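Local coordinates for protein beta sliding clamp (Caulobacter crescentus, PDB 5WCE) that forms a ring-shaped head-to-tail homodimer around DNA and tethers DNA polymerases and other proteins to it, probably conferring processivity, at residues F152-E157 / V208-I213; D274-A279 / R335-V340; R292-A297 / I303-R308. All coordinates share one frame; numbering follows the deposited sequence.

Contact 1. Residues F152-E157 / V208-I213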
ATOM      1  N   PHE A 152      15.088 -10.803   7.379  1.00 21.16           N
ATOM      2  CA  PHE A 152      15.268  -9.355   7.267  1.00 21.21           C
ATOM      3  C   PHE A 152      16.715  -8.991   6.991  1.00 21.25           C
ATOM      4  O   PHE A 152      16.979  -7.970   6.380  1.00 21.76           O
ATOM      5  CB  PHE A 152      14.755  -8.644   8.540  1.00 22.52           C
ATOM      6  CG  PHE A 152      15.695  -8.775   9.726  1.00 22.00           C
ATOM      7  CD1 PHE A 152      15.612  -9.861  10.592  1.00 22.62           C
ATOM      8  CD2 PHE A 152      16.717  -7.848   9.927  1.00 22.58           C
ATOM      9  CE1 PHE A 152      16.508 -10.019  11.655  1.00 21.97           C
ATOM     10  CE2 PHE A 152      17.609  -7.995  10.991  1.00 22.58           C
ATOM     11  CZ  PHE A 152      17.487  -9.051  11.859  1.00 22.78           C
ATOM     12  N   ALA A 153      17.679  -9.831   7.399  1.00 21.27           N
ATOM     13  CA  ALA A 153      19.070  -9.521   7.199  1.00 21.44           C
ATOM     14  C   ALA A 153      19.661  -9.997   5.868  1.00 22.88           C
ATOM     15  O   ALA A 153      20.850  -9.760   5.602  1.00 23.24           O
ATOM     16  CB  ALA A 153      19.884 -10.100   8.325  1.00 21.02           C
ATOM     17  N   ILE A 154      18.857 -10.666   5.037  1.00 23.05           N
ATOM     18  CA  ILE A 154      19.355 -11.130   3.738  1.00 24.55           C
ATOM     19  C   ILE A 154      19.423  -9.913   2.843  1.00 25.30           C
ATOM     20  O   ILE A 154      18.507  -9.101   2.859  1.00 23.29           O
ATOM     21  CB  ILE A 154      18.397 -12.164   3.067  1.00 23.67           C
ATOM     22  CG1 ILE A 154      18.286 -13.444   3.930  1.00 23.91           C
ATOM     23  CG2 ILE A 154      18.833 -12.473   1.634  1.00 24.21           C
ATOM     24  CD1 ILE A 154      17.173 -14.371   3.470  1.00 23.07           C
ATOM     25  N   SER A 155      20.465  -9.829   2.029  1.00 29.49           N
ATOM     26  CA  SER A 155      20.570  -8.691   1.112  1.00 33.18           C
ATOM     27  C   SER A 155      19.437  -8.727   0.088  1.00 36.97           C
ATOM     28  O   SER A 155      19.037  -9.815  -0.366  1.00 35.45           O
ATOM     29  CB  SER A 155      21.899  -8.639   0.387  1.00 35.30           C
ATOM     30  OG  SER A 155      21.778  -7.726  -0.691  1.00 34.27           O
ATOM     31  N   THR A 156      18.928  -7.542  -0.248  1.00 37.71           N
ATOM     32  CA  THR A 156      17.870  -7.411  -1.248  1.00 42.09           C
ATOM     33  C   THR A 156      18.421  -7.155  -2.681  1.00 44.24           C
ATOM     34  O   THR A 156      17.656  -6.932  -3.592  1.00 42.96           O
ATOM     35  CB  THR A 156      16.932  -6.257  -0.875  1.00 42.47           C
ATOM     36  OG1 THR A 156      17.719  -5.092  -0.737  1.00 45.87           O
ATOM     37  CG2 THR A 156      16.225  -6.501   0.442  1.00 42.23           C
ATOM     38  N   GLU A 157      19.736  -7.193  -2.864  1.00 49.17           N
ATOM     39  CA  GLU A 157      20.381  -7.001  -4.171  1.00 54.62           C
ATOM     40  C   GLU A 157      20.008  -8.107  -5.180  1.00 54.76           C
ATOM     41  O   GLU A 157      19.771  -9.276  -4.802  1.00 54.24           O
ATOM     42  CB  GLU A 157      21.908  -7.001  -3.986  1.00 56.13           C
ATOM     43  CG  GLU A 157      22.741  -6.208  -4.985  1.00 61.93           C
ATOM     44  CD  GLU A 157      22.675  -4.690  -4.787  1.00 64.56           C
ATOM     45  OE1 GLU A 157      22.508  -3.931  -5.787  1.00 66.23           O
ATOM     46  OE2 GLU A 157      22.801  -4.252  -3.625  1.00 65.85           O
ATOM     47  N   VAL A 208      20.051 -20.722   0.370  1.00 18.79           N
ATOM     48  CA  VAL A 208      18.710 -20.729  -0.224  1.00 19.17           C
ATOM     49  C   VAL A 208      18.400 -19.296  -0.700  1.00 19.31           C
ATOM     50  O   VAL A 208      18.402 -18.359   0.112  1.00 18.61           O
ATOM     51  CB  VAL A 208      17.643 -21.242   0.751  1.00 18.31           C
ATOM     52  CG1 VAL A 208      16.310 -21.388   0.010  1.00 18.58           C
ATOM     53  CG2 VAL A 208      18.076 -22.538   1.438  1.00 19.12           C
ATOM     54  N   PRO A 209      18.122 -19.116  -2.015  1.00 20.75           N
ATOM     55  CA  PRO A 209      17.872 -17.753  -2.528  1.00 20.86           C
ATOM     56  C   PRO A 209      16.778 -16.980  -1.796  1.00 20.56           C
ATOM     57  O   PRO A 209      15.780 -17.555  -1.334  1.00 18.86           O
ATOM     58  CB  PRO A 209      17.472 -17.995  -4.004  1.00 21.33           C
ATOM     59  CG  PRO A 209      18.166 -19.261  -4.354  1.00 21.72           C
ATOM     60  CD  PRO A 209      18.077 -20.120  -3.098  1.00 20.72           C
ATOM     61  N   ARG A 210      16.975 -15.664  -1.718  1.00 21.96           N
ATOM     62  CA  ARG A 210      16.035 -14.782  -1.058  1.00 23.42           C
ATOM     63  C   ARG A 210      14.615 -15.008  -1.508  1.00 22.29           C
ATOM     64  O   ARG A 210      13.720 -15.160  -0.676  1.00 22.92           O
ATOM     65  CB  ARG A 210      16.459 -13.305  -1.241  1.00 26.20           C
ATOM     66  CG  ARG A 210      15.540 -12.297  -0.574  1.00 29.34           C
ATOM     67  CD  ARG A 210      15.904 -10.857  -0.934  1.00 33.19           C
ATOM     68  NE  ARG A 210      15.835 -10.616  -2.387  1.00 36.09           N
ATOM     69  CZ  ARG A 210      16.858 -10.522  -3.253  1.00 38.17           C
ATOM     70  NH1 ARG A 210      18.149 -10.583  -2.894  1.00 37.64           N
ATOM     71  NH2 ARG A 210      16.568 -10.329  -4.562  1.00 40.88           N
ATOM     72  N   LYS A 211      14.389 -15.024  -2.815  1.00 22.37           N
ATOM     73  CA  LYS A 211      13.032 -15.199  -3.318  1.00 22.19           C
ATOM     74  C   LYS A 211      12.467 -16.566  -2.938  1.00 21.01           C
ATOM     75  O   LYS A 211      11.279 -16.715  -2.657  1.00 20.81           O
ATOM     76  CB  LYS A 211      12.964 -14.938  -4.832  1.00 23.45           C
ATOM     77  CG  LYS A 211      11.549 -15.153  -5.392  1.00 24.10           C
ATOM     78  CD  LYS A 211      11.432 -14.859  -6.885  1.00 24.20           C
ATOM     79  CE  LYS A 211      10.069 -15.266  -7.424  1.00 24.28           C
ATOM     80  NZ  LYS A 211      10.047 -15.074  -8.913  1.00 24.38           N
ATOM     81  N   THR A 212      13.313 -17.593  -2.957  1.00 21.51           N
ATOM     82  CA  THR A 212      12.880 -18.937  -2.562  1.00 21.31           C
ATOM     83  C   THR A 212      12.394 -19.016  -1.126  1.00 20.16           C
ATOM     84  O   THR A 212      11.390 -19.640  -0.830  1.00 18.69           O
ATOM     85  CB  THR A 212      14.047 -19.952  -2.770  1.00 22.42           C
ATOM     86  OG1 THR A 212      14.464 -19.914  -4.174  1.00 22.22           O
ATOM     87  CG2 THR A 212      13.612 -21.368  -2.331  1.00 22.15           C
ATOM     88  N   ILE A 213      13.138 -18.364  -0.231  1.00 20.15           N
ATOM     89  CA  ILE A 213      12.723 -18.241   1.180  1.00 20.10           C
ATOM     90  C   ILE A 213      11.361 -17.548   1.267  1.00 19.94           C
ATOM     91  O   ILE A 213      10.512 -17.990   2.006  1.00 20.87           O
ATOM     92  CB  ILE A 213      13.818 -17.527   2.008  1.00 20.05           C
ATOM     93  CG1 ILE A 213      15.027 -18.446   2.157  1.00 20.54           C
ATOM     94  CG2 ILE A 213      13.266 -17.025   3.345  1.00 19.82           C
ATOM     95  CD1 ILE A 213      14.773 -19.731   2.925  1.00 21.12           C
TER

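Contact 2. Residues D274-A279 / R335-V340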
ATOM      1  N   ASP A 274      11.581  -2.461  24.575  1.00 28.35           N
ATOM      2  CA  ASP A 274      10.498  -1.627  24.033  1.00 30.08           C
ATOM      3  C   ASP A 274      10.792  -0.137  24.252  1.00 27.90           C
ATOM      4  O   ASP A 274      10.673   0.633  23.321  1.00 27.05           O
ATOM      5  CB  ASP A 274       9.148  -1.981  24.640  1.00 33.70           C
ATOM      6  CG  ASP A 274       7.990  -1.213  23.948  1.00 36.95           C
ATOM      7  OD1 ASP A 274       7.853  -1.289  22.709  1.00 40.90           O
ATOM      8  OD2 ASP A 274       7.277  -0.497  24.637  1.00 40.59           O
ATOM      9  N   LEU A 275      11.196   0.257  25.447  1.00 27.80           N
ATOM     10  CA  LEU A 275      11.475   1.666  25.711  1.00 28.47           C
ATOM     11  C   LEU A 275      12.641   2.137  24.819  1.00 26.16           C
ATOM     12  O   LEU A 275      12.590   3.196  24.205  1.00 25.20           O
ATOM     13  CB  LEU A 275      11.755   1.934  27.171  1.00 30.88           C
ATOM     14  CG  LEU A 275      12.282   3.353  27.451  1.00 34.72           C
ATOM     15  CD1 LEU A 275      11.289   4.443  26.979  1.00 36.21           C
ATOM     16  CD2 LEU A 275      12.673   3.501  28.905  1.00 36.74           C
ATOM     17  N   PHE A 276      13.664   1.308  24.691  1.00 24.24           N
ATOM     18  CA  PHE A 276      14.840   1.690  23.911  1.00 23.18           C
ATOM     19  C   PHE A 276      14.495   1.842  22.436  1.00 23.03           C
ATOM     20  O   PHE A 276      14.870   2.816  21.821  1.00 21.26           O
ATOM     21  CB  PHE A 276      15.987   0.670  24.124  1.00 22.82           C
ATOM     22  CG  PHE A 276      17.227   0.980  23.346  1.00 21.60           C
ATOM     23  CD1 PHE A 276      18.075   1.984  23.754  1.00 22.25           C
ATOM     24  CD2 PHE A 276      17.579   0.214  22.251  1.00 21.42           C
ATOM     25  CE1 PHE A 276      19.248   2.242  23.054  1.00 20.94           C
ATOM     26  CE2 PHE A 276      18.767   0.435  21.586  1.00 20.62           C
ATOM     27  CZ  PHE A 276      19.583   1.489  21.971  1.00 21.09           C
ATOM     28  N   ALA A 277      13.773   0.871  21.886  1.00 22.74           N
ATOM     29  CA  ALA A 277      13.352   0.918  20.518  1.00 23.13           C
ATOM     30  C   ALA A 277      12.511   2.195  20.228  1.00 24.22           C
ATOM     31  O   ALA A 277      12.707   2.854  19.214  1.00 22.99           O
ATOM     32  CB  ALA A 277      12.558  -0.334  20.166  1.00 22.55           C
ATOM     33  N   LYS A 278      11.608   2.541  21.148  1.00 25.63           N
ATOM     34  CA  LYS A 278      10.794   3.749  20.979  1.00 26.39           C
ATOM     35  C   LYS A 278      11.637   4.985  20.961  1.00 24.69           C
ATOM     36  O   LYS A 278      11.376   5.890  20.160  1.00 24.08           O
ATOM     37  CB  LYS A 278       9.679   3.848  22.030  1.00 28.80           C
ATOM     38  CG  LYS A 278       8.532   2.932  21.659  1.00 31.67           C
ATOM     39  CD  LYS A 278       7.545   2.823  22.796  1.00 35.57           C
ATOM     40  CE  LYS A 278       6.408   1.904  22.393  1.00 38.00           C
ATOM     41  NZ  LYS A 278       5.684   1.620  23.655  1.00 40.42           N
ATOM     42  N   ALA A 279      12.670   5.004  21.802  1.00 23.59           N
ATOM     43  CA  ALA A 279      13.595   6.126  21.852  1.00 22.73           C
ATOM     44  C   ALA A 279      14.416   6.217  20.589  1.00 21.84           C
ATOM     45  O   ALA A 279      14.527   7.296  20.044  1.00 22.10           O
ATOM     46  CB  ALA A 279      14.487   6.071  23.074  1.00 22.65           C
ATOM     47  N   ARG A 335      17.993   1.890  11.373  1.00 20.23           N
ATOM     48  CA  ARG A 335      17.104   0.851  10.878  1.00 21.38           C
ATOM     49  C   ARG A 335      17.605  -0.548  11.290  1.00 20.37           C
ATOM     50  O   ARG A 335      16.835  -1.400  11.755  1.00 20.09           O
ATOM     51  CB  ARG A 335      16.917   0.939   9.325  1.00 24.90           C
ATOM     52  CG  ARG A 335      16.003  -0.141   8.725  1.00 27.54           C
ATOM     53  CD  ARG A 335      14.690  -0.331   9.474  1.00 31.41           C
ATOM     54  NE  ARG A 335      13.979   0.937   9.677  1.00 38.84           N
ATOM     55  CZ  ARG A 335      13.001   1.181  10.576  1.00 43.52           C
ATOM     56  NH1 ARG A 335      12.573   0.233  11.410  1.00 45.31           N
ATOM     57  NH2 ARG A 335      12.445   2.408  10.635  1.00 46.05           N
ATOM     58  N   TYR A 336      18.916  -0.779  11.156  1.00 19.89           N
ATOM     59  CA  TYR A 336      19.478  -2.054  11.541  1.00 19.70           C
ATOM     60  C   TYR A 336      19.287  -2.330  13.041  1.00 18.52           C
ATOM     61  O   TYR A 336      18.982  -3.464  13.447  1.00 18.38           O
ATOM     62  CB  TYR A 336      20.972  -2.152  11.126  1.00 20.11           C
ATOM     63  CG  TYR A 336      21.251  -2.017   9.641  1.00 22.52           C
ATOM     64  CD1 TYR A 336      20.228  -2.163   8.667  1.00 22.98           C
ATOM     65  CD2 TYR A 336      22.516  -1.683   9.195  1.00 23.58           C
ATOM     66  CE1 TYR A 336      20.488  -2.001   7.330  1.00 23.95           C
ATOM     67  CE2 TYR A 336      22.773  -1.522   7.837  1.00 25.82           C
ATOM     68  CZ  TYR A 336      21.738  -1.700   6.917  1.00 25.72           C
ATOM     69  OH  TYR A 336      22.017  -1.522   5.590  1.00 28.42           O
ATOM     70  N   LEU A 337      19.454  -1.299  13.871  1.00 17.53           N
ATOM     71  CA  LEU A 337      19.231  -1.447  15.302  1.00 17.43           C
ATOM     72  C   LEU A 337      17.769  -1.745  15.604  1.00 16.85           C
ATOM     73  O   LEU A 337      17.433  -2.662  16.355  1.00 17.28           O
ATOM     74  CB  LEU A 337      19.696  -0.183  15.990  1.00 17.87           C
ATOM     75  CG  LEU A 337      19.594  -0.004  17.468  1.00 18.07           C
ATOM     76  CD1 LEU A 337      20.243  -1.181  18.191  1.00 18.00           C
ATOM     77  CD2 LEU A 337      20.233   1.338  17.870  1.00 17.99           C
ATOM     78  N   LEU A 338      16.881  -0.986  14.995  1.00 18.67           N
ATOM     79  CA  LEU A 338      15.431  -1.230  15.159  1.00 18.86           C
ATOM     80  C   LEU A 338      15.043  -2.594  14.662  1.00 18.38           C
ATOM     81  O   LEU A 338      14.195  -3.237  15.265  1.00 18.26           O
ATOM     82  CB  LEU A 338      14.624  -0.125  14.491  1.00 19.10           C
ATOM     83  CG  LEU A 338      14.719   1.198  15.225  1.00 20.71           C
ATOM     84  CD1 LEU A 338      14.120   2.262  14.344  1.00 21.87           C
ATOM     85  CD2 LEU A 338      14.047   1.122  16.593  1.00 21.15           C
ATOM     86  N   ASP A 339      15.664  -3.067  13.596  1.00 19.59           N
ATOM     87  CA  ASP A 339      15.391  -4.433  13.096  1.00 18.97           C
ATOM     88  C   ASP A 339      15.681  -5.494  14.140  1.00 18.78           C
ATOM     89  O   ASP A 339      14.884  -6.414  14.401  1.00 17.46           O
ATOM     90  CB  ASP A 339      16.206  -4.703  11.824  1.00 19.61           C
ATOM     91  CG  ASP A 339      15.645  -4.028  10.573  1.00 20.26           C
ATOM     92  OD1 ASP A 339      14.502  -3.515  10.566  1.00 20.58           O
ATOM     93  OD2 ASP A 339      16.432  -3.947   9.620  1.00 19.82           O
ATOM     94  N   VAL A 340      16.819  -5.352  14.812  1.00 18.82           N
ATOM     95  CA  VAL A 340      17.148  -6.241  15.908  1.00 18.25           C
ATOM     96  C   VAL A 340      16.183  -6.127  17.066  1.00 18.48           C
ATOM     97  O   VAL A 340      15.702  -7.161  17.554  1.00 19.09           O
ATOM     98  CB  VAL A 340      18.618  -6.019  16.385  1.00 18.38           C
ATOM     99  CG1 VAL A 340      18.875  -6.857  17.633  1.00 19.21           C
ATOM    100  CG2 VAL A 340      19.547  -6.409  15.283  1.00 18.52           C
TER

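Contact 3. Residues R292-A297 / I303-R308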
ATOM      1  N   ARG A 292      20.030   6.438   8.081  1.00 35.82           N
ATOM      2  CA  ARG A 292      20.001   7.284   9.267  0.50 34.39           C
ATOM      3  C   ARG A 292      20.916   6.599  10.276  1.00 30.92           C
ATOM      4  O   ARG A 292      20.648   5.502  10.635  1.00 28.43           O
ATOM      5  CB  ARG A 292      18.577   7.349   9.917  0.50 35.49           C
ATOM      6  CG  ARG A 292      17.410   7.833   9.061  0.50 37.25           C
ATOM      7  CD  ARG A 292      16.528   6.694   8.556  0.50 37.44           C
ATOM      8  NE  ARG A 292      15.491   6.237   9.488  0.50 37.47           N
ATOM      9  CZ  ARG A 292      15.547   5.066  10.108  0.50 35.63           C
ATOM     10  NH1 ARG A 292      16.577   4.302   9.902  0.50 34.08           N
ATOM     11  NH2 ARG A 292      14.592   4.657  10.921  0.50 36.66           N
ATOM     12  N   SER A 293      21.971   7.264  10.719  1.00 28.70           N
ATOM     13  CA  SER A 293      22.806   6.743  11.804  1.00 26.80           C
ATOM     14  C   SER A 293      22.417   7.341  13.176  1.00 24.76           C
ATOM     15  O   SER A 293      22.054   8.517  13.257  1.00 24.09           O
ATOM     16  CB  SER A 293      24.244   7.101  11.536  1.00 28.74           C
ATOM     17  OG  SER A 293      24.641   6.432  10.338  1.00 33.17           O
ATOM     18  N   VAL A 294      22.601   6.552  14.235  1.00 21.63           N
ATOM     19  CA  VAL A 294      22.359   7.004  15.602  1.00 20.25           C
ATOM     20  C   VAL A 294      23.631   6.766  16.433  1.00 20.22           C
ATOM     21  O   VAL A 294      24.239   5.690  16.355  1.00 17.51           O
ATOM     22  CB  VAL A 294      21.121   6.327  16.201  1.00 19.10           C
ATOM     23  CG1 VAL A 294      21.211   4.826  16.187  1.00 18.44           C
ATOM     24  CG2 VAL A 294      20.838   6.789  17.630  1.00 19.11           C
ATOM     25  N   LYS A 295      24.000   7.784  17.206  1.00 20.00           N
ATOM     26  CA  LYS A 295      25.083   7.682  18.182  1.00 21.18           C
ATOM     27  C   LYS A 295      24.561   7.244  19.561  1.00 20.01           C
ATOM     28  O   LYS A 295      23.601   7.808  20.041  1.00 18.83           O
ATOM     29  CB  LYS A 295      25.806   9.024  18.318  1.00 22.48           C
ATOM     30  CG  LYS A 295      26.975   9.001  19.306  1.00 24.23           C
ATOM     31  CD  LYS A 295      27.632  10.381  19.217  1.00 27.05           C
ATOM     32  CE  LYS A 295      28.701  10.642  20.221  1.00 30.82           C
ATOM     33  NZ  LYS A 295      29.051  12.096  20.037  1.00 33.58           N
ATOM     34  N   LEU A 296      25.210   6.251  20.161  1.00 19.24           N
ATOM     35  CA  LEU A 296      24.906   5.737  21.497  1.00 18.56           C
ATOM     36  C   LEU A 296      26.102   6.133  22.358  1.00 18.88           C
ATOM     37  O   LEU A 296      27.226   5.615  22.155  1.00 17.54           O
ATOM     38  CB  LEU A 296      24.775   4.211  21.518  1.00 18.84           C
ATOM     39  CG  LEU A 296      23.519   3.502  21.011  1.00 19.45           C
ATOM     40  CD1 LEU A 296      23.224   3.894  19.570  1.00 20.09           C
ATOM     41  CD2 LEU A 296      23.614   1.991  21.155  1.00 19.50           C
ATOM     42  N   ALA A 297      25.894   7.105  23.258  1.00 18.53           N
ATOM     43  CA  ALA A 297      26.896   7.470  24.233  1.00 18.58           C
ATOM     44  C   ALA A 297      26.571   6.683  25.508  1.00 18.02           C
ATOM     45  O   ALA A 297      25.576   6.950  26.196  1.00 17.99           O
ATOM     46  CB  ALA A 297      26.890   8.976  24.464  1.00 19.57           C
ATOM     47  N   ILE A 303      22.271   5.302  28.341  1.00 19.87           N
ATOM     48  CA  ILE A 303      22.657   5.549  26.960  1.00 18.62           C
ATOM     49  C   ILE A 303      22.032   6.853  26.559  1.00 18.52           C
ATOM     50  O   ILE A 303      20.804   7.022  26.701  1.00 19.11           O
ATOM     51  CB  ILE A 303      22.194   4.442  26.012  1.00 17.80           C
ATOM     52  CG1 ILE A 303      22.825   3.129  26.398  1.00 18.29           C
ATOM     53  CG2 ILE A 303      22.568   4.807  24.561  1.00 18.05           C
ATOM     54  CD1 ILE A 303      22.432   1.977  25.532  1.00 18.69           C
ATOM     55  N   THR A 304      22.848   7.771  26.058  1.00 17.78           N
ATOM     56  CA  THR A 304      22.320   9.000  25.449  1.00 18.95           C
ATOM     57  C   THR A 304      22.342   8.781  23.927  1.00 18.59           C
ATOM     58  O   THR A 304      23.404   8.519  23.362  1.00 17.79           O
ATOM     59  CB  THR A 304      23.166  10.203  25.897  1.00 19.32           C
ATOM     60  OG1 THR A 304      22.998  10.323  27.302  1.00 19.56           O
ATOM     61  CG2 THR A 304      22.690  11.510  25.272  1.00 20.71           C
ATOM     62  N   LEU A 305      21.189   8.845  23.301  1.00 19.45           N
ATOM     63  CA  LEU A 305      21.054   8.674  21.874  1.00 20.92           C
ATOM     64  C   LEU A 305      21.075  10.009  21.175  1.00 23.15           C
ATOM     65  O   LEU A 305      20.322  10.913  21.564  1.00 23.10           O
ATOM     66  CB  LEU A 305      19.725   7.954  21.540  1.00 22.01           C
ATOM     67  CG  LEU A 305      19.556   6.549  22.106  1.00 22.78           C
ATOM     68  CD1 LEU A 305      18.062   6.162  21.986  1.00 23.76           C
ATOM     69  CD2 LEU A 305      20.499   5.590  21.378  1.00 22.71           C
ATOM     70  N   THR A 306      21.883  10.136  20.114  1.00 23.61           N
ATOM     71  CA  THR A 306      21.858  11.339  19.255  1.00 25.07           C
ATOM     72  C   THR A 306      21.716  10.983  17.766  1.00 26.12           C
ATOM     73  O   THR A 306      22.416  10.103  17.278  1.00 24.50           O
ATOM     74  CB  THR A 306      23.103  12.191  19.477  1.00 25.90           C
ATOM     75  OG1 THR A 306      23.195  12.531  20.842  1.00 25.77           O
ATOM     76  CG2 THR A 306      23.058  13.450  18.658  1.00 28.09           C
ATOM     77  N   VAL A 307      20.805  11.663  17.056  1.00 26.97           N
ATOM     78  CA  VAL A 307      20.684  11.609  15.591  1.00 28.08           C
ATOM     79  C   VAL A 307      20.753  13.042  15.077  1.00 30.57           C
ATOM     80  O   VAL A 307      20.296  13.978  15.759  1.00 30.48           O
ATOM     81  CB  VAL A 307      19.375  10.944  15.119  1.00 28.26           C
ATOM     82  CG1 VAL A 307      19.176  10.944  13.573  1.00 29.10           C
ATOM     83  CG2 VAL A 307      19.313   9.513  15.549  1.00 27.50           C
ATOM     84  N   ARG A 308      21.422  13.226  13.936  1.00 33.04           N
ATOM     85  CA  ARG A 308      21.494  14.478  13.211  1.00 36.68           C
ATOM     86  C   ARG A 308      21.112  14.199  11.758  1.00 38.55           C
ATOM     87  O   ARG A 308      21.357  13.117  11.246  1.00 37.85           O
ATOM     88  CB  ARG A 308      22.873  15.110  13.277  1.00 39.63           C
ATOM     89  CG  ARG A 308      23.306  15.434  14.714  1.00 40.69           C
ATOM     90  CD  ARG A 308      24.541  16.326  14.804  1.00 43.48           C
ATOM     91  NE  ARG A 308      24.265  17.704  15.249  0.50 44.31           N
ATOM     92  CZ  ARG A 308      23.755  18.688  14.494  0.50 45.50           C
ATOM     93  NH1 ARG A 308      23.406  18.516  13.222  0.50 46.81           N
ATOM     94  NH2 ARG A 308      23.578  19.877  15.032  0.50 45.58           N
TER
HETATM   95  O   HOH W   1      23.192  11.036  13.195  1.00 24.01           O
HETATM   96  O   HOH W   2      21.783  10.362  10.371  1.00 39.96           O
HETATM   97  O   HOH W   3      25.100   8.741  28.190  1.00 26.35           O

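Contact 1. Residues F152-E157 / V208-I213
The guanidinium of Arg210 is laid against the backbone of 155-157, with Thr156 over one of its faces and two carbonyl oxygens at its edge. Thr156 O stands 3.5 Å above the guanidinium plane, off its centre. At the edge, NH1 divides its two protons between Ser155 O and Glu157 O. The bond from Arg210 NH1 to Ser155 O is 2.8 Å long, and the one from Arg210 NH1 to Glu157 O has the same length. Neither is straight: each N-H...O angle is 144°, and both oxygens are tilted a little more than 20° out of the guanidinium plane. Arg210 NH2 adds a weak bond to Glu157 O. A single positive group thereby holds the carbonyls of residues two apart in a segment without regular helix or strand, and probably polarises both.

The Arg210 chain runs out extended through chi1 and chi2, then bends at chi3 (59°), which turns the guanidinium onto the loop. Its aliphatic base meets Ile154: CG2 of Ile154, anti to the backbone N, approaches Arg210 CB at 3.8 Å, the two side chains meeting at a slant. The loop itself is shaped by an ST turn in which Glu157 N donates to Ser155 OG over 3.0 Å in a nearly linear bond.

Arg210 opens helix 210-220 directly after Pro209 at the N-cap, where strand 206-209 ends. The opposing segment belongs to the loop between helix 140-148 and strand 165-173. Ile154 and Ile213 both touch Leu166 of that strand, while Phe152 and Ala153 rest on strand 188-195, so the loop is fastened between the central-domain strands 165-173 and 188-195 and the start of helix 210-220.

Contact 2. Residues D274-A279 / R335-V340
Phe276 presents the CE2 edge of its ring to CD1 of Leu337, while CD2 of the leucine lies off the ring plane beside CE2 and CZ. Phe276 CE2 is 4.0 Å from Leu337 CD1 and nearly as close to CD2. With CD1 near the ring plane, that methyl abuts the rim and does not cover a face, and the two side chains cross at about a right angle. CG of Phe276 is anti to the backbone N (chi1 179°), and this extends the ring into the space between the helices although its first bond does not point at the partner helix.

Alongside this pair, Leu338 closes on the backbone of Ala277, the two residues whose CA atoms come nearest, 6.1 Å apart. Leu338 CD2 is 3.4 Å from Ala277 O and 4.1 Å from Ala277 CB. The small alanine lets the leucine methyl settle against the main chain of helix 273-284.

These two helices, 273-284 and 334-343, are the helix pair of the C-terminal domain in the clamp fold, in which the helices face the DNA channel and the sheets form the outside of the ring. The side chains meet through carbon alone, with 140 Å² buried and no hydrogen bond between the segments; the carbonyl oxygen of Ala277 is the one polar atom touched. Val280, one turn on from Phe276, touches both leucines and continues the seam. The other flanks of the buried side chains meet sheets: Phe276 leans on Ile303 and Leu305 of strand 302-308, and Leu337 on Leu374 of strand 370-374.

Charged groups keep to the margins. One turn apart on the exposed side, Lys278 NZ forms a 2.8 Å salt bridge with the syn lone pair of Asp274 OD2, and Asp339 pairs with Arg188 of the central domain.

Contact 3. Residues R292-A297 / I303-R308
A beta hairpin of the C-terminal domain brings strands 293-299 and 302-308 together as the two middle strands of an antiparallel sheet, four-stranded within this subunit, their short segments at 159°. Lys295 and Thr306 form one hydrogen-bonded pair: Lys295 N reaches Thr306 O at 2.8 Å, and Thr306 N returns a bond to Lys295 O. Ala297 and Thr304 repeat the pattern, the bond from Ala297 N to Thr304 O being almost straight (176°). Between them lies the non-hydrogen-bonded pair Leu296 and Leu305, whose side chains run alongside each other, with Leu296 CD1 and Leu305 CD2 3.7 Å apart. Leu296 CB also meets Ile303 CG2 at 3.8 Å, and Val294 CB meets Val307 CG2 at 3.7 Å.

Toward Ser293 and Arg308 the direct ladder gives way to two waters, one linking Ser293 O with Arg308 N and the other Ser293 N with Arg308 O. At the other end, beside the direct bonds, a water joins Ala297 O to Thr304 OG1. Leu305 faces helix 273-284, whereas Lys295, Ala297, Thr304 and Thr306 occupy the other face. The hairpin thus offers an apolar side to the helices and a more polar one away from them, its backbone joined by direct bonds midway and bridged by water toward Arg308.

The three contacts run from the central domain outward into the C-terminal domain. Contact 1 closes before contact 2 opens, and both segments of contact 3 fall between the two helices of contact 2. Centres of contacts 2 and 3 are about 12 Å apart, and the helix pair packs directly on the hairpin, with Ala279 CB 3.7 Å from Leu305 CD1. Contact 1 lies about 22 Å from contact 2 and 29 Å from contact 3, centre to centre. It nevertheless meets contact 2 where Phe152 CE2 approaches Asp339 CB at 3.7 Å. Contacts 1 and 2 adjoin opposite edges of one eight-stranded sheet, 206-209 and 267-272, which joins the two domains in the ring.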